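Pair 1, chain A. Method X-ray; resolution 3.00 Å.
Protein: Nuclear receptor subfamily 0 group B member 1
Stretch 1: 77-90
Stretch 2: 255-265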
# COMPACT_ATOMS: atom_id res chain seq x y z
N PRO A 77 -13.32 -4.72 -16.45
CA PRO A 77 -13.63 -5.25 -17.79
C PRO A 77 -13.80 -4.11 -18.78
O PRO A 77 -14.05 -2.98 -18.36
CB PRO A 77 -14.97 -5.95 -17.59
CG PRO A 77 -15.04 -6.24 -16.12
CD PRO A 77 -14.33 -5.12 -15.45
N LEU A 78 -13.68 -4.38 -20.07
CA LEU A 78 -13.74 -3.28 -21.02
C LEU A 78 -15.11 -2.62 -21.07
O LEU A 78 -15.20 -1.41 -21.03
CB LEU A 78 -13.32 -3.73 -22.41
CG LEU A 78 -13.31 -2.63 -23.46
CD1 LEU A 78 -12.17 -1.69 -23.21
CD2 LEU A 78 -13.19 -3.24 -24.84
N ASP A 79 -16.17 -3.41 -21.15
CA ASP A 79 -17.52 -2.86 -21.17
C ASP A 79 -17.72 -1.80 -20.09
O ASP A 79 -18.28 -0.73 -20.35
CB ASP A 79 -18.58 -3.97 -21.09
CG ASP A 79 -18.42 -4.87 -19.87
OD1 ASP A 79 -19.26 -4.80 -18.96
OD2 ASP A 79 -17.46 -5.66 -19.84
N GLN A 80 -17.22 -2.09 -18.89
CA GLN A 80 -17.37 -1.19 -17.75
C GLN A 80 -16.41 -0.03 -17.80
O GLN A 80 -16.81 1.10 -17.55
CB GLN A 80 -17.21 -1.96 -16.46
CG GLN A 80 -18.26 -3.05 -16.30
CD GLN A 80 -19.67 -2.50 -16.23
OE1 GLN A 80 -20.02 -1.76 -15.30
NE2 GLN A 80 -20.50 -2.88 -17.19
N GLN A 81 -15.16 -0.29 -18.14
CA GLN A 81 -14.20 0.78 -18.39
C GLN A 81 -14.76 1.77 -19.39
O GLN A 81 -14.64 2.98 -19.23
CB GLN A 81 -12.87 0.24 -18.92
CG GLN A 81 -12.10 -0.59 -17.96
CD GLN A 81 -10.73 -0.86 -18.47
OE1 GLN A 81 -10.34 -0.34 -19.50
NE2 GLN A 81 -9.98 -1.69 -17.76
N LEU A 82 -15.39 1.24 -20.43
CA LEU A 82 -15.88 2.05 -21.52
C LEU A 82 -16.98 2.96 -21.03
O LEU A 82 -16.99 4.14 -21.36
CB LEU A 82 -16.38 1.14 -22.63
CG LEU A 82 -16.80 1.88 -23.89
CD1 LEU A 82 -15.63 2.67 -24.43
CD2 LEU A 82 -17.33 0.90 -24.91
N VAL A 83 -17.90 2.41 -20.24
CA VAL A 83 -18.99 3.21 -19.66
C VAL A 83 -18.44 4.45 -18.97
O VAL A 83 -18.69 5.59 -19.39
CB VAL A 83 -19.78 2.39 -18.63
CG1 VAL A 83 -20.74 3.27 -17.88
CG2 VAL A 83 -20.53 1.31 -19.32
N LEU A 84 -17.69 4.22 -17.90
CA LEU A 84 -17.14 5.30 -17.12
C LEU A 84 -16.63 6.39 -18.03
O LEU A 84 -17.07 7.54 -17.98
CB LEU A 84 -15.98 4.76 -16.29
CG LEU A 84 -16.39 3.84 -15.14
CD1 LEU A 84 -15.18 3.37 -14.40
CD2 LEU A 84 -17.32 4.57 -14.21
N VAL A 85 -15.71 6.02 -18.88
CA VAL A 85 -15.09 6.96 -19.78
C VAL A 85 -16.08 7.62 -20.77
O VAL A 85 -15.96 8.79 -21.10
CB VAL A 85 -14.00 6.24 -20.51
CG1 VAL A 85 -13.21 7.22 -21.32
CG2 VAL A 85 -13.12 5.53 -19.51
N ARG A 86 -17.06 6.88 -21.24
CA ARG A 86 -17.97 7.45 -22.21
C ARG A 86 -18.82 8.55 -21.61
O ARG A 86 -19.59 9.20 -22.32
CB ARG A 86 -18.83 6.37 -22.87
CG ARG A 86 -18.04 5.57 -23.89
CD ARG A 86 -18.91 4.86 -24.91
NE ARG A 86 -18.09 4.39 -26.03
CZ ARG A 86 -18.52 3.60 -27.00
NH1 ARG A 86 -19.77 3.18 -27.01
NH2 ARG A 86 -17.70 3.22 -27.97
N SER A 87 -18.67 8.77 -20.30
CA SER A 87 -19.42 9.84 -19.65
C SER A 87 -18.50 10.90 -19.09
O SER A 87 -18.57 12.07 -19.46
CB SER A 87 -20.31 9.29 -18.55
OG SER A 87 -21.06 8.21 -19.05
N CYS A 88 -17.62 10.45 -18.21
CA CYS A 88 -16.76 11.33 -17.45
C CYS A 88 -15.77 12.09 -18.31
O CYS A 88 -15.20 13.07 -17.87
CB CYS A 88 -16.02 10.52 -16.39
SG CYS A 88 -17.11 9.56 -15.35
N TRP A 89 -15.56 11.64 -19.55
CA TRP A 89 -14.52 12.24 -20.40
C TRP A 89 -14.70 13.73 -20.56
O TRP A 89 -13.74 14.49 -20.62
CB TRP A 89 -14.45 11.55 -21.77
CG TRP A 89 -15.50 11.93 -22.70
CD1 TRP A 89 -16.62 11.21 -23.04
CD2 TRP A 89 -15.54 13.12 -23.46
NE1 TRP A 89 -17.36 11.91 -23.96
CE2 TRP A 89 -16.72 13.09 -24.23
CE3 TRP A 89 -14.70 14.24 -23.54
CZ2 TRP A 89 -17.07 14.13 -25.08
CZ3 TRP A 89 -15.05 15.27 -24.39
CH2 TRP A 89 -16.22 15.21 -25.15
N ALA A 90 -15.95 14.15 -20.60
CA ALA A 90 -16.26 15.55 -20.76
C ALA A 90 -15.88 16.38 -19.51
O ALA A 90 -15.13 17.34 -19.60
CB ALA A 90 -17.70 15.67 -21.07
N SER A 255 -18.03 9.97 -34.26
CA SER A 255 -18.69 9.87 -32.96
C SER A 255 -17.65 9.88 -31.86
O SER A 255 -16.76 9.04 -31.82
CB SER A 255 -19.53 8.60 -32.86
OG SER A 255 -20.61 8.63 -33.77
N MET A 256 -17.78 10.84 -30.96
CA MET A 256 -16.80 10.97 -29.90
C MET A 256 -16.73 9.67 -29.12
O MET A 256 -15.69 9.30 -28.60
CB MET A 256 -17.16 12.13 -28.99
CG MET A 256 -16.12 12.41 -27.94
SD MET A 256 -14.81 13.45 -28.60
CE MET A 256 -13.73 12.24 -29.35
N ASP A 257 -17.86 8.98 -29.06
CA ASP A 257 -17.96 7.76 -28.28
C ASP A 257 -17.20 6.63 -28.95
O ASP A 257 -16.73 5.71 -28.29
CB ASP A 257 -19.43 7.40 -28.09
CG ASP A 257 -20.23 8.53 -27.48
OD1 ASP A 257 -19.65 9.31 -26.69
OD2 ASP A 257 -21.43 8.64 -27.80
N ASP A 258 -17.08 6.69 -30.27
CA ASP A 258 -16.29 5.69 -30.99
C ASP A 258 -14.82 5.94 -30.66
O ASP A 258 -14.03 5.01 -30.47
CB ASP A 258 -16.52 5.81 -32.51
CG ASP A 258 -17.99 5.76 -32.90
OD1 ASP A 258 -18.85 5.76 -32.00
OD2 ASP A 258 -18.28 5.73 -34.12
N MET A 259 -14.47 7.22 -30.60
CA MET A 259 -13.11 7.61 -30.34
C MET A 259 -12.64 7.00 -29.03
O MET A 259 -11.61 6.38 -29.00
CB MET A 259 -13.02 9.13 -30.29
CG MET A 259 -11.60 9.67 -30.33
SD MET A 259 -10.98 9.81 -32.00
CE MET A 259 -12.39 10.65 -32.65
N MET A 260 -13.41 7.16 -27.96
CA MET A 260 -13.00 6.65 -26.65
C MET A 260 -12.50 5.23 -26.72
O MET A 260 -11.46 4.92 -26.18
CB MET A 260 -14.13 6.73 -25.61
CG MET A 260 -14.81 8.06 -25.54
SD MET A 260 -13.63 9.39 -25.70
CE MET A 260 -12.81 9.16 -24.15
N LEU A 261 -13.23 4.36 -27.40
CA LEU A 261 -12.85 2.97 -27.52
C LEU A 261 -11.45 2.83 -28.12
O LEU A 261 -10.56 2.17 -27.57
CB LEU A 261 -13.90 2.20 -28.34
CG LEU A 261 -13.63 0.70 -28.52
CD1 LEU A 261 -13.34 0.03 -27.18
CD2 LEU A 261 -14.80 0.04 -29.22
N GLU A 262 -11.23 3.47 -29.25
CA GLU A 262 -9.92 3.43 -29.84
C GLU A 262 -8.86 3.95 -28.87
O GLU A 262 -7.75 3.47 -28.87
CB GLU A 262 -9.89 4.20 -31.15
CG GLU A 262 -10.35 3.39 -32.36
CD GLU A 262 -9.30 2.38 -32.84
OE1 GLU A 262 -8.29 2.17 -32.14
OE2 GLU A 262 -9.49 1.79 -33.93
N MET A 263 -9.22 4.93 -28.05
CA MET A 263 -8.30 5.50 -27.07
C MET A 263 -8.01 4.59 -25.87
O MET A 263 -6.93 4.65 -25.28
CB MET A 263 -8.83 6.84 -26.59
CG MET A 263 -9.06 7.78 -27.73
SD MET A 263 -9.34 9.46 -27.16
CE MET A 263 -7.77 9.85 -26.40
N LEU A 264 -8.99 3.76 -25.50
CA LEU A 264 -8.85 2.79 -24.40
C LEU A 264 -7.98 1.65 -24.84
O LEU A 264 -7.70 0.73 -24.07
CB LEU A 264 -10.20 2.22 -23.97
CG LEU A 264 -11.12 3.14 -23.17
CD1 LEU A 264 -12.42 2.44 -22.88
CD2 LEU A 264 -10.46 3.57 -21.89
N CYS A 265 -7.55 1.72 -26.09
CA CYS A 265 -6.78 0.65 -26.68
C CYS A 265 -5.50 1.23 -27.26
O CYS A 265 -4.42 0.69 -27.05
CB CYS A 265 -7.61 -0.07 -27.75
SG CYS A 265 -9.40 -0.23 -27.36

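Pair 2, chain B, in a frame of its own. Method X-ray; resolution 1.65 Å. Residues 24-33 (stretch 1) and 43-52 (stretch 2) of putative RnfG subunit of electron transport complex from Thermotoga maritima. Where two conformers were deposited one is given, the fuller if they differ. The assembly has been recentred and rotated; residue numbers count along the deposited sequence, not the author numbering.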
# COMPACT_ATOMS: atom_id res chain seq x y z
N LYS B 24 -7.43 -11.17 4.79
CA LYS B 24 -6.75 -10.79 3.54
C LYS B 24 -7.73 -10.17 2.54
O LYS B 24 -7.48 -9.09 1.98
CB LYS B 24 -6.05 -12.00 2.92
CG LYS B 24 -5.27 -11.65 1.68
CD LYS B 24 -4.48 -12.83 1.13
CE LYS B 24 -3.84 -12.45 -0.20
NZ LYS B 24 -3.00 -13.60 -0.72
N LEU B 25 -8.84 -10.86 2.30
CA LEU B 25 -9.85 -10.37 1.38
C LEU B 25 -10.40 -9.02 1.84
O LEU B 25 -10.60 -8.10 1.04
CB LEU B 25 -10.97 -11.40 1.18
CG LEU B 25 -12.02 -11.04 0.15
CD1 LEU B 25 -11.40 -10.83 -1.23
CD2 LEU B 25 -13.08 -12.18 0.08
N SER B 26 -10.62 -8.88 3.14
CA SER B 26 -11.10 -7.62 3.70
C SER B 26 -10.10 -6.48 3.42
O SER B 26 -10.47 -5.36 3.04
CB SER B 26 -11.30 -7.77 5.21
OG SER B 26 -11.56 -6.53 5.82
N ALA B 27 -8.81 -6.76 3.61
CA ALA B 27 -7.74 -5.79 3.34
C ALA B 27 -7.68 -5.39 1.88
O ALA B 27 -7.48 -4.21 1.56
CB ALA B 27 -6.36 -6.31 3.82
N ILE B 28 -7.80 -6.37 0.98
CA ILE B 28 -7.73 -6.06 -0.44
C ILE B 28 -8.92 -5.19 -0.83
O ILE B 28 -8.78 -4.22 -1.58
CB ILE B 28 -7.69 -7.35 -1.26
CG1 ILE B 28 -6.39 -8.07 -0.95
CG2 ILE B 28 -7.86 -7.07 -2.79
CD1 ILE B 28 -6.28 -9.51 -1.58
N LYS B 29 -10.09 -5.52 -0.32
CA LYS B 29 -11.29 -4.69 -0.56
C LYS B 29 -11.07 -3.28 -0.03
O LYS B 29 -11.36 -2.28 -0.73
CB LYS B 29 -12.52 -5.31 0.13
CG LYS B 29 -13.05 -6.56 -0.53
CD LYS B 29 -14.18 -7.19 0.28
CE LYS B 29 -14.78 -8.36 -0.42
NZ LYS B 29 -15.96 -8.81 0.34
N PHE B 30 -10.52 -3.16 1.18
CA PHE B 30 -10.31 -1.84 1.78
C PHE B 30 -9.41 -0.96 0.92
O PHE B 30 -9.74 0.22 0.66
CB PHE B 30 -9.70 -1.94 3.17
CG PHE B 30 -9.43 -0.60 3.76
CD1 PHE B 30 -10.43 0.12 4.37
CD2 PHE B 30 -8.16 -0.03 3.67
CE1 PHE B 30 -10.19 1.35 4.88
CE2 PHE B 30 -7.91 1.23 4.13
CZ PHE B 30 -8.93 1.92 4.79
N VAL B 31 -8.30 -1.53 0.43
CA VAL B 31 -7.32 -0.71 -0.30
C VAL B 31 -7.79 -0.34 -1.70
O VAL B 31 -7.18 0.51 -2.39
CB VAL B 31 -5.90 -1.36 -0.31
CG1 VAL B 31 -5.36 -1.49 1.17
CG2 VAL B 31 -5.91 -2.68 -1.01
N LEU B 32 -8.88 -0.98 -2.12
CA LEU B 32 -9.55 -0.67 -3.38
C LEU B 32 -10.73 0.29 -3.21
O LEU B 32 -11.46 0.54 -4.16
CB LEU B 32 -9.93 -1.93 -4.13
CG LEU B 32 -8.78 -2.67 -4.83
CD1 LEU B 32 -9.21 -4.10 -5.17
CD2 LEU B 32 -8.31 -1.93 -6.08
N LYS B 33 -10.84 0.87 -2.02
CA LYS B 33 -11.75 2.02 -1.83
C LYS B 33 -10.94 3.30 -2.01
O LYS B 33 -9.77 3.43 -1.56
CB LYS B 33 -12.41 1.98 -0.45
CG LYS B 33 -13.29 0.74 -0.22
CD LYS B 33 -14.06 0.84 1.09
CE LYS B 33 -14.99 -0.33 1.29
NZ LYS B 33 -15.62 -0.30 2.65
N ASP B 43 -16.06 -2.98 -8.12
CA ASP B 43 -17.20 -3.62 -7.44
C ASP B 43 -16.69 -4.67 -6.47
O ASP B 43 -15.77 -5.44 -6.78
CB ASP B 43 -18.14 -4.28 -8.44
CG ASP B 43 -19.26 -5.08 -7.76
OD1 ASP B 43 -20.30 -4.49 -7.40
OD2 ASP B 43 -19.11 -6.31 -7.59
N GLU B 44 -17.33 -4.72 -5.30
CA GLU B 44 -16.88 -5.60 -4.24
C GLU B 44 -16.90 -7.08 -4.64
O GLU B 44 -15.97 -7.81 -4.30
CB GLU B 44 -17.69 -5.38 -2.98
CG GLU B 44 -17.28 -6.27 -1.84
CD GLU B 44 -18.09 -6.06 -0.57
OE1 GLU B 44 -18.97 -5.17 -0.56
OE2 GLU B 44 -17.85 -6.80 0.41
N LYS B 45 -17.96 -7.53 -5.33
CA LYS B 45 -18.01 -8.91 -5.80
C LYS B 45 -16.97 -9.20 -6.89
O LYS B 45 -16.42 -10.30 -6.93
CB LYS B 45 -19.41 -9.28 -6.30
CG LYS B 45 -20.47 -9.24 -5.22
N GLU B 46 -16.71 -8.22 -7.76
CA GLU B 46 -15.66 -8.33 -8.76
C GLU B 46 -14.31 -8.50 -8.07
O GLU B 46 -13.48 -9.28 -8.49
CB GLU B 46 -15.65 -7.14 -9.71
CG GLU B 46 -14.59 -7.22 -10.83
CD GLU B 46 -14.58 -6.02 -11.79
OE1 GLU B 46 -15.65 -5.40 -11.99
OE2 GLU B 46 -13.50 -5.69 -12.36
N ILE B 47 -14.08 -7.74 -7.01
CA ILE B 47 -12.82 -7.91 -6.28
C ILE B 47 -12.66 -9.35 -5.79
O ILE B 47 -11.61 -9.96 -5.99
CB ILE B 47 -12.69 -6.94 -5.09
CG1 ILE B 47 -12.64 -5.47 -5.57
CG2 ILE B 47 -11.49 -7.31 -4.24
CD1 ILE B 47 -12.78 -4.44 -4.43
N GLU B 48 -13.70 -9.90 -5.16
CA GLU B 48 -13.71 -11.28 -4.68
C GLU B 48 -13.39 -12.26 -5.80
O GLU B 48 -12.55 -13.15 -5.63
CB GLU B 48 -15.08 -11.65 -4.08
CG GLU B 48 -15.44 -10.96 -2.79
CD GLU B 48 -16.96 -10.92 -2.52
OE1 GLU B 48 -17.74 -11.59 -3.24
OE2 GLU B 48 -17.37 -10.20 -1.58
N GLU B 49 -14.03 -12.07 -6.95
CA GLU B 49 -13.85 -12.98 -8.08
C GLU B 49 -12.41 -12.93 -8.60
O GLU B 49 -11.80 -13.98 -8.86
CB GLU B 49 -14.85 -12.67 -9.19
CG GLU B 49 -16.27 -13.09 -8.81
CD GLU B 49 -17.34 -12.58 -9.76
OE1 GLU B 49 -16.99 -11.89 -10.75
OE2 GLU B 49 -18.53 -12.87 -9.52
N ILE B 50 -11.87 -11.72 -8.72
CA ILE B 50 -10.50 -11.56 -9.20
C ILE B 50 -9.49 -12.17 -8.23
O ILE B 50 -8.54 -12.85 -8.61
CB ILE B 50 -10.19 -10.07 -9.51
CG1 ILE B 50 -10.94 -9.60 -10.77
CG2 ILE B 50 -8.67 -9.83 -9.65
CD1 ILE B 50 -10.88 -8.10 -10.93
N VAL B 51 -9.68 -11.92 -6.94
CA VAL B 51 -8.78 -12.49 -5.96
C VAL B 51 -8.83 -14.03 -5.99
O VAL B 51 -7.77 -14.69 -5.98
CB VAL B 51 -9.12 -11.96 -4.54
CG1 VAL B 51 -8.37 -12.74 -3.51
CG2 VAL B 51 -8.81 -10.44 -4.45
N LYS B 52 -10.03 -14.60 -6.03
CA LYS B 52 -10.18 -16.06 -6.08
C LYS B 52 -9.57 -16.66 -7.35
O LYS B 52 -8.85 -17.65 -7.31
CB LYS B 52 -11.64 -16.46 -5.89
CG LYS B 52 -12.05 -16.47 -4.39
CD LYS B 52 -13.54 -16.36 -4.18
CE LYS B 52 -13.93 -16.52 -2.70
NZ LYS B 52 -14.15 -17.94 -2.33

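The sharpest difference lies at one matched position, A:Arg86 in pair 1 and B:Lys29 in pair 2, where a long cation reaches across to the other helix and finds a different kind of partner. In pair 2 the ammonium forms salt bridges with two carboxylates one helical turn apart: B:Lys29 NZ donates hydrogen bonds to B:Glu44 OE2 and to B:Glu48 OE2, each at 2.8 Å. In pair 1 the guanidinium comes instead to the backbone, with A:Arg86 NH2 2.7 Å from A:Asp257 O, and its side chain fits as a knob among A:Asp257, A:Asp258, A:Met260 and A:Leu261. The matched partners differ accordingly. A:Asp257, in the place of B:Glu44, has a shorter side chain and a different chi1 (m rather than t), and its carboxylate stays clear of the guanidinium; A:Leu261, in the place of B:Glu48, carries no charge at all.

Around this point the backbones are nearly the same. Fourteen central residues superpose with an RMSD of 0.5 Å, and in both pairs the helix directions differ by 126°, with axes approaching to 9.7 Å in pair 1 and 10.2 Å in pair 2.

The apolar centre also falls at matching positions. A:Leu82 and B:Leu25 share the chi1 t, chi2 p rotamer, which brings the end of a sideways-directed side chain nearer to the other helix. A:Leu82 CD1 meets A:Leu264 CD1 at 3.6 Å, whereas B:Leu25 CD1 lies 4.2 Å from CG2 of B:Val51, the match of A:Leu264. B:Leu25 CD2 also packs against the aliphatic part of a glutamate, 3.9 Å from B:Glu48 CG. One turn on, A:Val85 and B:Ile28 point toward the partner helix. A:Val85 is the smaller, but flexible A:Met260 reaches it, A:Val85 CG1 to A:Met260 CE at 3.5 Å; in pair 2 two branched side chains meet, B:Ile28 CG2 and B:Ile47 CG2, at 3.9 Å.

The far end diverges again. A:Trp89 offers a broad, polarizable ring face to two thioethers: A:Met256 SD lies 4.5 Å from the centroid of the A:Trp89 six-membered ring, and A:Met260 SD 4.5 Å from that of its five-membered ring. B:Leu32 fills the matched place more modestly, its CD1 3.7 Å from B:Ile47 CD1. B:Asp43, the match of A:Met256, makes no contact across; it caps its own helix, B:Glu46 N donating to B:Asp43 OD2 at 3.1 Å. Aspartate suits that role because its short carboxylate can accept from free amides at a helix start.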